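Local coordinates for protein ppBat (Bacteroides thetaiotaomicron VPI-5482, PDB 3CNE) that binds flavins such as lumichrome, riboflavin, FMN and FAD as a homodimer, and may serve to store them, at residues F72-Q82 and C111-F119; V56-E64 and Y89-I97. One frame throughout, in Å; residues are numbered along the deposited sequence.

From the N terminus, the chain first reaches 56-64, the loop that follows strand 55-56. It then runs through strand 69-73 into 72-82, continues along helix 88-102, which holds 89-97, and passes strand 106-110 to arrive at 111-119. Interaction 2 closes the loop from 56-64 to 89-97, and interaction 1 the one from 72-82 to 111-119, so the two cross rather than nest. Interaction 1 ties the end of a central strand to helix 113-119 beside the zinc; interaction 2 fastens the loop leaving strand 55-56 to helix 88-102. They meet where Phe81 packs on Asn90, Phe117 on Ile97 and the methyl CE of Met94 on the backbone O of Met116.

Interaction 1 (F72-Q82 and C111-F119); sequences FSCGDAVPVFQ and CAGAMMFDF. With ZN (zinc ion), chain E.
The thiolate sulfur of Cys74 is gripped twice. Its SG binds the zinc ion at 2.3 Å. The same Cys74 SG also accepts a long hydrogen bond from the backbone N of Ala112, 3.5 Å away. The N-H...S angle is 150°, and such an N-H would be expected to stabilise negative charge on the sulfur. With SG anti to the backbone N (chi1 -164°), Cys74 directs its sulfur at the start of the helix, while Cys111 reaches the same metal with its own SG in a longer, looser bond of 2.7 Å. Ala112, the N-cap residue of helix 113-119, also sets its CB against CG1 of Val78, and the methyl CE of Met115 touches that same branch.

Beyond the metal the contact turns apolar, and Met116, a selenomethionine here, carries it. Its chain bends at both chi2 and chi3, and the bent chain meets two rings. CG lies over a face of Phe72 in a CH-pi contact, 3.6 Å from Phe72 CZ. Farther out, SE sits over a face of Phe81, 4.0 Å from the ring centroid and 12° off its normal, a Met-aromatic contact. The Phe72 ring receives CG2 of Val78 at its edge, in plane, and its CD2 comes 3.5 Å from CA of Gly113, where the bare backbone lets ring and helix approach closely. At the outer end, Gln82 NE2 comes 3.4 Å from CZ of Phe119, the amide and ring planes steeply inclined.

The contact joins a strand end of the central sheet to the strand-to-helix turn of a DJ-1/PfpI fold. Cys111, with its positive phi, occupies a turn resembling the nucleophile elbow of that family, but here this cysteine is a ligand of the structural zinc site.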
loop_
_atom_site.group_PDB
_atom_site.type_symbol
_atom_site.label_atom_id
_atom_site.label_comp_id
_atom_site.label_asym_id
_atom_site.label_seq_id
_atom_site.Cartn_x
_atom_site.Cartn_y
_atom_site.Cartn_z
ATOM N N PHE A 72 -13.476 3.567 4.466
ATOM C CA PHE A 72 -13.228 4.732 3.619
ATOM C C PHE A 72 -11.724 4.928 3.506
ATOM O O PHE A 72 -11.049 5.301 4.479
ATOM C CB PHE A 72 -13.862 6.022 4.144
ATOM C CG PHE A 72 -13.629 7.192 3.214
ATOM C CD1 PHE A 72 -14.432 7.364 2.082
ATOM C CD2 PHE A 72 -12.564 8.059 3.415
ATOM C CE1 PHE A 72 -14.191 8.433 1.156
ATOM C CE2 PHE A 72 -12.336 9.129 2.534
ATOM C CZ PHE A 72 -13.150 9.303 1.400
ATOM N N SER A 73 -11.211 4.674 2.314
ATOM C CA SER A 73 -9.775 4.727 2.088
ATOM C C SER A 73 -9.446 6.058 1.397
ATOM O O SER A 73 -9.778 6.288 0.232
ATOM C CB SER A 73 -9.329 3.509 1.271
ATOM O OG SER A 73 -7.960 3.210 1.501
ATOM N N CYS A 74 -8.805 6.936 2.156
ATOM C CA CYS A 74 -8.655 8.307 1.787
ATOM C C CYS A 74 -7.531 8.496 0.729
ATOM O O CYS A 74 -6.728 7.605 0.481
ATOM C CB CYS A 74 -8.347 9.082 3.063
ATOM S SG CYS A 74 -8.564 10.862 2.968
ATOM N N GLY A 75 -7.480 9.678 0.155
ATOM C CA GLY A 75 -6.493 10.000 -0.868
ATOM C C GLY A 75 -6.586 11.476 -1.195
ATOM O O GLY A 75 -7.359 12.204 -0.582
ATOM N N ASP A 76 -5.820 11.908 -2.202
ATOM C CA ASP A 76 -5.727 13.301 -2.517
ATOM C C ASP A 76 -6.973 13.818 -3.214
ATOM O O ASP A 76 -7.108 15.016 -3.414
ATOM C CB ASP A 76 -4.462 13.573 -3.345
ATOM C CG ASP A 76 -3.196 13.472 -2.500
ATOM O OD1 ASP A 76 -3.301 13.386 -1.253
ATOM O OD2 ASP A 76 -2.113 13.474 -3.087
ATOM N N ALA A 77 -7.887 12.918 -3.568
ATOM C CA ALA A 77 -9.240 13.318 -3.982
ATOM C C ALA A 77 -10.033 14.012 -2.894
ATOM O O ALA A 77 -10.888 14.874 -3.184
ATOM C CB ALA A 77 -10.043 12.099 -4.489
ATOM N N VAL A 78 -9.809 13.643 -1.643
ATOM C CA VAL A 78 -10.713 14.133 -0.584
ATOM C C VAL A 78 -10.644 15.661 -0.364
ATOM O O VAL A 78 -11.678 16.307 -0.225
ATOM C CB VAL A 78 -10.478 13.383 0.737
ATOM C CG1 VAL A 78 -11.330 13.965 1.851
ATOM C CG2 VAL A 78 -10.779 11.885 0.522
ATOM N N PRO A 79 -9.440 16.241 -0.314
ATOM C CA PRO A 79 -9.400 17.716 -0.202
ATOM C C PRO A 79 -9.982 18.510 -1.399
ATOM O O PRO A 79 -10.129 19.736 -1.308
ATOM C CB PRO A 79 -7.916 18.002 -0.003
ATOM C CG PRO A 79 -7.354 16.701 0.549
ATOM C CD PRO A 79 -8.082 15.671 -0.271
ATOM N N VAL A 80 -10.352 17.840 -2.494
ATOM C CA VAL A 80 -11.119 18.532 -3.551
ATOM C C VAL A 80 -12.578 18.116 -3.592
ATOM O O VAL A 80 -13.337 18.616 -4.411
ATOM C CB VAL A 80 -10.495 18.409 -4.989
ATOM C CG1 VAL A 80 -9.192 19.153 -5.046
ATOM C CG2 VAL A 80 -10.332 16.950 -5.445
ATOM N N PHE A 81 -12.961 17.201 -2.699
ATOM C CA PHE A 81 -14.320 16.686 -2.644
ATOM C C PHE A 81 -15.349 17.824 -2.649
ATOM O O PHE A 81 -16.350 17.754 -3.368
ATOM C CB PHE A 81 -14.493 15.797 -1.407
ATOM C CG PHE A 81 -15.911 15.356 -1.167
ATOM C CD1 PHE A 81 -16.433 14.248 -1.828
ATOM C CD2 PHE A 81 -16.720 16.036 -0.261
ATOM C CE1 PHE A 81 -17.749 13.841 -1.588
ATOM C CE2 PHE A 81 -18.037 15.644 -0.039
ATOM C CZ PHE A 81 -18.542 14.539 -0.714
ATOM N N GLN A 82 -15.069 18.871 -1.862
ATOM C CA GLN A 82 -16.007 19.987 -1.653
ATOM C C GLN A 82 -16.242 20.825 -2.895
ATOM O O GLN A 82 -17.377 21.248 -3.126
ATOM C CB GLN A 82 -15.619 20.859 -0.452
ATOM C CG GLN A 82 -16.105 20.267 0.893
ATOM C CD GLN A 82 -16.171 21.287 2.063
ATOM O OE1 GLN A 82 -16.621 22.438 1.899
ATOM N NE2 GLN A 82 -15.736 20.849 3.249
ATOM N N CYS A 111 -7.242 9.217 7.998
ATOM C CA CYS A 111 -6.898 10.521 7.433
ATOM C C CYS A 111 -8.136 11.439 7.436
ATOM O O CYS A 111 -8.595 11.801 8.515
ATOM C CB CYS A 111 -6.171 10.380 6.081
ATOM S SG CYS A 111 -5.244 11.864 5.610
ATOM N N ALA A 112 -8.706 11.799 6.286
ATOM C CA ALA A 112 -9.939 12.627 6.314
ATOM C C ALA A 112 -11.236 11.809 6.297
ATOM O O ALA A 112 -12.323 12.375 6.171
ATOM C CB ALA A 112 -9.933 13.704 5.169
ATOM N N GLY A 113 -11.117 10.479 6.442
ATOM C CA GLY A 113 -12.264 9.582 6.519
ATOM C C GLY A 113 -13.303 9.995 7.553
ATOM O O GLY A 113 -14.514 9.971 7.275
ATOM N N ALA A 114 -12.842 10.374 8.749
ATOM C CA ALA A 114 -13.758 10.781 9.824
ATOM C C ALA A 114 -14.552 12.031 9.414
ATOM O O ALA A 114 -15.704 12.226 9.849
ATOM C CB ALA A 114 -12.990 11.060 11.099
HETATM N N MSE A 115 -13.937 12.868 8.578
HETATM C CA MSE A 115 -14.607 14.082 8.107
HETATM C C MSE A 115 -15.703 13.732 7.110
HETATM O O MSE A 115 -16.803 14.280 7.171
HETATM C CB MSE A 115 -13.609 15.046 7.499
HETATM C CG MSE A 115 -14.210 16.397 7.120
HETATM SE SE MSE A 115 -12.964 17.415 6.012
HETATM C CE MSE A 115 -12.905 16.366 4.343
HETATM N N MSE A 116 -15.405 12.797 6.210
HETATM C CA MSE A 116 -16.415 12.305 5.268
HETATM C C MSE A 116 -17.621 11.743 6.045
HETATM O O MSE A 116 -18.776 11.990 5.693
HETATM C CB MSE A 116 -15.807 11.264 4.325
HETATM C CG MSE A 116 -14.687 11.837 3.446
HETATM SE SE MSE A 116 -15.410 13.168 2.179
HETATM C CE MSE A 116 -16.266 11.945 1.004
ATOM N N PHE A 117 -17.330 10.975 7.095
ATOM C CA PHE A 117 -18.360 10.467 7.989
ATOM C C PHE A 117 -19.135 11.622 8.633
ATOM O O PHE A 117 -20.366 11.623 8.599
ATOM C CB PHE A 117 -17.753 9.536 9.071
ATOM C CG PHE A 117 -17.132 8.255 8.533
ATOM C CD1 PHE A 117 -17.465 7.756 7.277
ATOM C CD2 PHE A 117 -16.234 7.526 9.323
ATOM C CE1 PHE A 117 -16.893 6.534 6.801
ATOM C CE2 PHE A 117 -15.666 6.320 8.863
ATOM C CZ PHE A 117 -15.994 5.833 7.593
ATOM N N ASP A 118 -18.412 12.605 9.183
ATOM C CA ASP A 118 -19.016 13.731 9.878
ATOM C C ASP A 118 -20.022 14.470 9.012
ATOM O O ASP A 118 -21.108 14.817 9.487
ATOM C CB ASP A 118 -17.956 14.718 10.399
ATOM C CG ASP A 118 -18.583 16.005 11.024
ATOM O OD1 ASP A 118 -19.703 16.402 10.650
ATOM O OD2 ASP A 118 -17.972 16.656 11.883
ATOM N N PHE A 119 -19.660 14.687 7.746
ATOM C CA PHE A 119 -20.500 15.413 6.792
ATOM C C PHE A 119 -21.906 14.844 6.735
ATOM O O PHE A 119 -22.871 15.572 6.482
ATOM C CB PHE A 119 -19.884 15.377 5.377
ATOM C CG PHE A 119 -18.674 16.265 5.191
ATOM C CD1 PHE A 119 -18.325 17.216 6.131
ATOM C CD2 PHE A 119 -17.925 16.182 4.016
ATOM C CE1 PHE A 119 -17.226 18.047 5.934
ATOM C CE2 PHE A 119 -16.832 16.994 3.802
ATOM C CZ PHE A 119 -16.478 17.937 4.756
HETATM ZN ZN ZN E . -6.592 11.983 3.322
#

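Interaction 2 (V56-E64 and Y89-I97); sequences VIANLKGHE and YNVDLMEVI
Lys61 crosses Asp92 at about a right angle and bonds to it: NZ stands 2.8 Å from OD1 of Asp92 in a salt bridge. The ammonium comes from above the carboxylate plane, 47° out of it. A bend at chi3 (60°) turns the end of the lysine over the acid, with CD 3.2 Å from the same Asp92 OD1, while a water joins NZ to OD2 and closes a small ring. Glu95 approaches the lysine chain from the other acid's C-terminal side, its OE2 3.6 Å from Lys61 CG; its OE1 remains 4.2 Å from NZ, too far for a salt bridge, though its charge probably still favours the ammonium.

Beneath the charges, Ile57 spreads its branches over residues on successive turns of the helix. CG2 meets CB of Tyr89 at 3.7 Å, and CG1 slides past Val96 CG2. With CG1 anti to the backbone N (chi1 -172°), the longer branch runs toward the helix and its CD1 reaches CD1 of Leu93. Leu60 comes in across Val96, its CD2 3.6 Å from CG1 of that valine. Glu64 curls back, bent at chi2, so that its carboxylate weakly accepts the N-H of Gly62 and OE2 borders Val96 CG2.

Leu8 of strand 4-9 receives Ile57, Leu60 and Leu93, so the loop after strand 55-56 and helix 88-102 pack together over the central sheet, with Met94 resting on Phe119 of helix 113-119.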
loop_
_atom_site.group_PDB
_atom_site.type_symbol
_atom_site.label_atom_id
_atom_site.label_comp_id
_atom_site.label_asym_id
_atom_site.label_seq_id
_atom_site.Cartn_x
_atom_site.Cartn_y
_atom_site.Cartn_z
ATOM N N VAL A 56 -17.889 0.304 -9.250
ATOM C CA VAL A 56 -18.019 1.718 -8.977
ATOM C C VAL A 56 -19.051 1.906 -7.864
ATOM O O VAL A 56 -19.902 1.055 -7.666
ATOM C CB VAL A 56 -18.440 2.507 -10.221
ATOM C CG1 VAL A 56 -17.403 2.373 -11.337
ATOM C CG2 VAL A 56 -19.864 2.103 -10.723
ATOM N N ILE A 57 -18.960 3.036 -7.161
ATOM C CA ILE A 57 -19.781 3.305 -5.990
ATOM C C ILE A 57 -21.273 3.411 -6.326
ATOM O O ILE A 57 -22.120 3.150 -5.457
ATOM C CB ILE A 57 -19.287 4.578 -5.224
ATOM C CG1 ILE A 57 -20.039 4.718 -3.883
ATOM C CG2 ILE A 57 -19.406 5.857 -6.093
ATOM C CD1 ILE A 57 -19.219 5.411 -2.805
ATOM N N ALA A 58 -21.589 3.811 -7.560
ATOM C CA ALA A 58 -23.006 3.882 -8.006
ATOM C C ALA A 58 -23.701 2.532 -7.821
ATOM O O ALA A 58 -24.879 2.478 -7.448
ATOM C CB ALA A 58 -23.108 4.348 -9.460
ATOM N N ASN A 59 -22.963 1.444 -8.052
ATOM C CA ASN A 59 -23.531 0.091 -7.946
ATOM C C ASN A 59 -23.646 -0.463 -6.524
ATOM O O ASN A 59 -24.190 -1.554 -6.305
ATOM C CB ASN A 59 -22.770 -0.861 -8.863
ATOM C CG ASN A 59 -23.060 -0.604 -10.313
ATOM O OD1 ASN A 59 -24.102 -0.037 -10.658
ATOM N ND2 ASN A 59 -22.146 -1.011 -11.179
ATOM N N LEU A 60 -23.150 0.307 -5.558
ATOM C CA LEU A 60 -23.279 -0.014 -4.144
ATOM C C LEU A 60 -24.592 0.551 -3.570
ATOM O O LEU A 60 -25.116 0.042 -2.577
ATOM C CB LEU A 60 -22.064 0.517 -3.363
ATOM C CG LEU A 60 -22.000 0.259 -1.858
ATOM C CD1 LEU A 60 -22.140 -1.249 -1.550
ATOM C CD2 LEU A 60 -20.707 0.799 -1.263
ATOM N N LYS A 61 -25.107 1.616 -4.185
ATOM C CA LYS A 61 -26.405 2.176 -3.788
ATOM C C LYS A 61 -27.516 1.127 -3.832
ATOM O O LYS A 61 -27.714 0.455 -4.837
ATOM C CB LYS A 61 -26.779 3.345 -4.690
ATOM C CG LYS A 61 -26.219 4.663 -4.246
ATOM C CD LYS A 61 -26.033 5.587 -5.438
ATOM C CE LYS A 61 -27.328 5.877 -6.190
ATOM N NZ LYS A 61 -27.147 6.987 -7.159
ATOM N N GLY A 62 -28.227 0.986 -2.722
ATOM C CA GLY A 62 -29.314 0.034 -2.645
ATOM C C GLY A 62 -28.844 -1.319 -2.172
ATOM O O GLY A 62 -29.665 -2.173 -1.847
ATOM N N HIS A 63 -27.524 -1.530 -2.128
ATOM C CA HIS A 63 -26.977 -2.817 -1.672
ATOM C C HIS A 63 -26.173 -2.715 -0.370
ATOM O O HIS A 63 -25.403 -3.619 -0.043
ATOM C CB HIS A 63 -26.107 -3.463 -2.761
ATOM C CG HIS A 63 -26.821 -3.722 -4.053
ATOM N ND1 HIS A 63 -26.895 -2.784 -5.064
ATOM C CD2 HIS A 63 -27.457 -4.825 -4.516
ATOM C CE1 HIS A 63 -27.560 -3.292 -6.088
ATOM N NE2 HIS A 63 -27.916 -4.527 -5.780
ATOM N N GLU A 64 -26.347 -1.622 0.369
ATOM C CA GLU A 64 -25.565 -1.404 1.584
ATOM C C GLU A 64 -25.807 -2.486 2.656
ATOM O O GLU A 64 -24.915 -2.796 3.452
ATOM C CB GLU A 64 -25.827 -0.010 2.166
ATOM C CG GLU A 64 -25.548 1.169 1.220
ATOM C CD GLU A 64 -26.748 1.580 0.369
ATOM O OE1 GLU A 64 -27.667 0.754 0.183
ATOM O OE2 GLU A 64 -26.771 2.735 -0.122
ATOM N N TYR A 89 -20.630 10.674 -8.329
ATOM C CA TYR A 89 -20.094 9.695 -7.394
ATOM C C TYR A 89 -19.810 10.276 -6.028
ATOM O O TYR A 89 -19.759 9.524 -5.042
ATOM C CB TYR A 89 -18.849 8.983 -7.934
ATOM C CG TYR A 89 -17.887 9.866 -8.694
ATOM C CD1 TYR A 89 -16.904 10.592 -8.008
ATOM C CD2 TYR A 89 -17.934 9.941 -10.084
ATOM C CE1 TYR A 89 -15.979 11.376 -8.679
ATOM C CE2 TYR A 89 -17.004 10.730 -10.797
ATOM C CZ TYR A 89 -16.038 11.454 -10.069
ATOM O OH TYR A 89 -15.104 12.224 -10.704
ATOM N N ASN A 90 -19.624 11.595 -5.965
ATOM C CA ASN A 90 -19.434 12.265 -4.684
ATOM C C ASN A 90 -20.742 12.423 -3.937
ATOM O O ASN A 90 -20.770 12.399 -2.715
ATOM C CB ASN A 90 -18.766 13.610 -4.874
ATOM C CG ASN A 90 -17.314 13.451 -5.257
ATOM O OD1 ASN A 90 -16.711 12.426 -4.953
ATOM N ND2 ASN A 90 -16.777 14.418 -5.961
ATOM N N VAL A 91 -21.822 12.573 -4.699
ATOM C CA VAL A 91 -23.170 12.595 -4.120
ATOM C C VAL A 91 -23.505 11.182 -3.640
ATOM O O VAL A 91 -23.989 10.992 -2.513
ATOM C CB VAL A 91 -24.210 13.120 -5.135
ATOM C CG1 VAL A 91 -25.637 12.921 -4.616
ATOM C CG2 VAL A 91 -23.939 14.613 -5.508
ATOM N N ASP A 92 -23.224 10.189 -4.481
ATOM C CA ASP A 92 -23.370 8.793 -4.074
ATOM C C ASP A 92 -22.573 8.461 -2.819
ATOM O O ASP A 92 -23.077 7.783 -1.948
ATOM C CB ASP A 92 -22.990 7.841 -5.192
ATOM C CG ASP A 92 -23.907 7.950 -6.401
ATOM O OD1 ASP A 92 -25.034 8.505 -6.267
ATOM O OD2 ASP A 92 -23.491 7.480 -7.491
ATOM N N LEU A 93 -21.334 8.934 -2.726
ATOM C CA LEU A 93 -20.523 8.738 -1.515
ATOM C C LEU A 93 -21.258 9.108 -0.208
ATOM O O LEU A 93 -21.261 8.341 0.745
ATOM C CB LEU A 93 -19.217 9.542 -1.600
ATOM C CG LEU A 93 -18.235 9.291 -0.449
ATOM C CD1 LEU A 93 -17.874 7.816 -0.338
ATOM C CD2 LEU A 93 -16.964 10.109 -0.632
HETATM N N MSE A 94 -21.826 10.312 -0.185
HETATM C CA MSE A 94 -22.573 10.826 0.956
HETATM C C MSE A 94 -23.760 9.938 1.270
HETATM O O MSE A 94 -24.003 9.603 2.433
HETATM C CB MSE A 94 -23.053 12.254 0.692
HETATM C CG MSE A 94 -21.928 13.269 0.581
HETATM SE SE MSE A 94 -21.013 13.568 2.296
HETATM C CE MSE A 94 -19.610 12.192 2.245
ATOM N N GLU A 95 -24.492 9.567 0.224
ATOM C CA GLU A 95 -25.636 8.685 0.341
ATOM C C GLU A 95 -25.236 7.347 0.975
ATOM O O GLU A 95 -25.848 6.884 1.947
ATOM C CB GLU A 95 -26.244 8.423 -1.042
ATOM C CG GLU A 95 -27.646 7.841 -0.942
ATOM C CD GLU A 95 -28.217 7.357 -2.267
ATOM O OE1 GLU A 95 -28.169 8.128 -3.268
ATOM O OE2 GLU A 95 -28.744 6.201 -2.275
ATOM N N VAL A 96 -24.203 6.742 0.415
ATOM C CA VAL A 96 -23.744 5.425 0.856
ATOM C C VAL A 96 -23.218 5.449 2.282
ATOM O O VAL A 96 -23.455 4.524 3.047
ATOM C CB VAL A 96 -22.694 4.838 -0.118
ATOM C CG1 VAL A 96 -21.925 3.706 0.539
ATOM C CG2 VAL A 96 -23.385 4.357 -1.433
ATOM N N ILE A 97 -22.515 6.511 2.648
ATOM C CA ILE A 97 -21.957 6.600 4.010
ATOM C C ILE A 97 -23.089 6.788 5.023
ATOM O O ILE A 97 -23.086 6.172 6.103
ATOM C CB ILE A 97 -20.951 7.721 4.137
ATOM C CG1 ILE A 97 -19.642 7.346 3.414
ATOM C CG2 ILE A 97 -20.688 8.064 5.589
ATOM C CD1 ILE A 97 -18.727 8.547 3.269
HETATM O O HOH W 1 -25.220 7.634 -9.544
#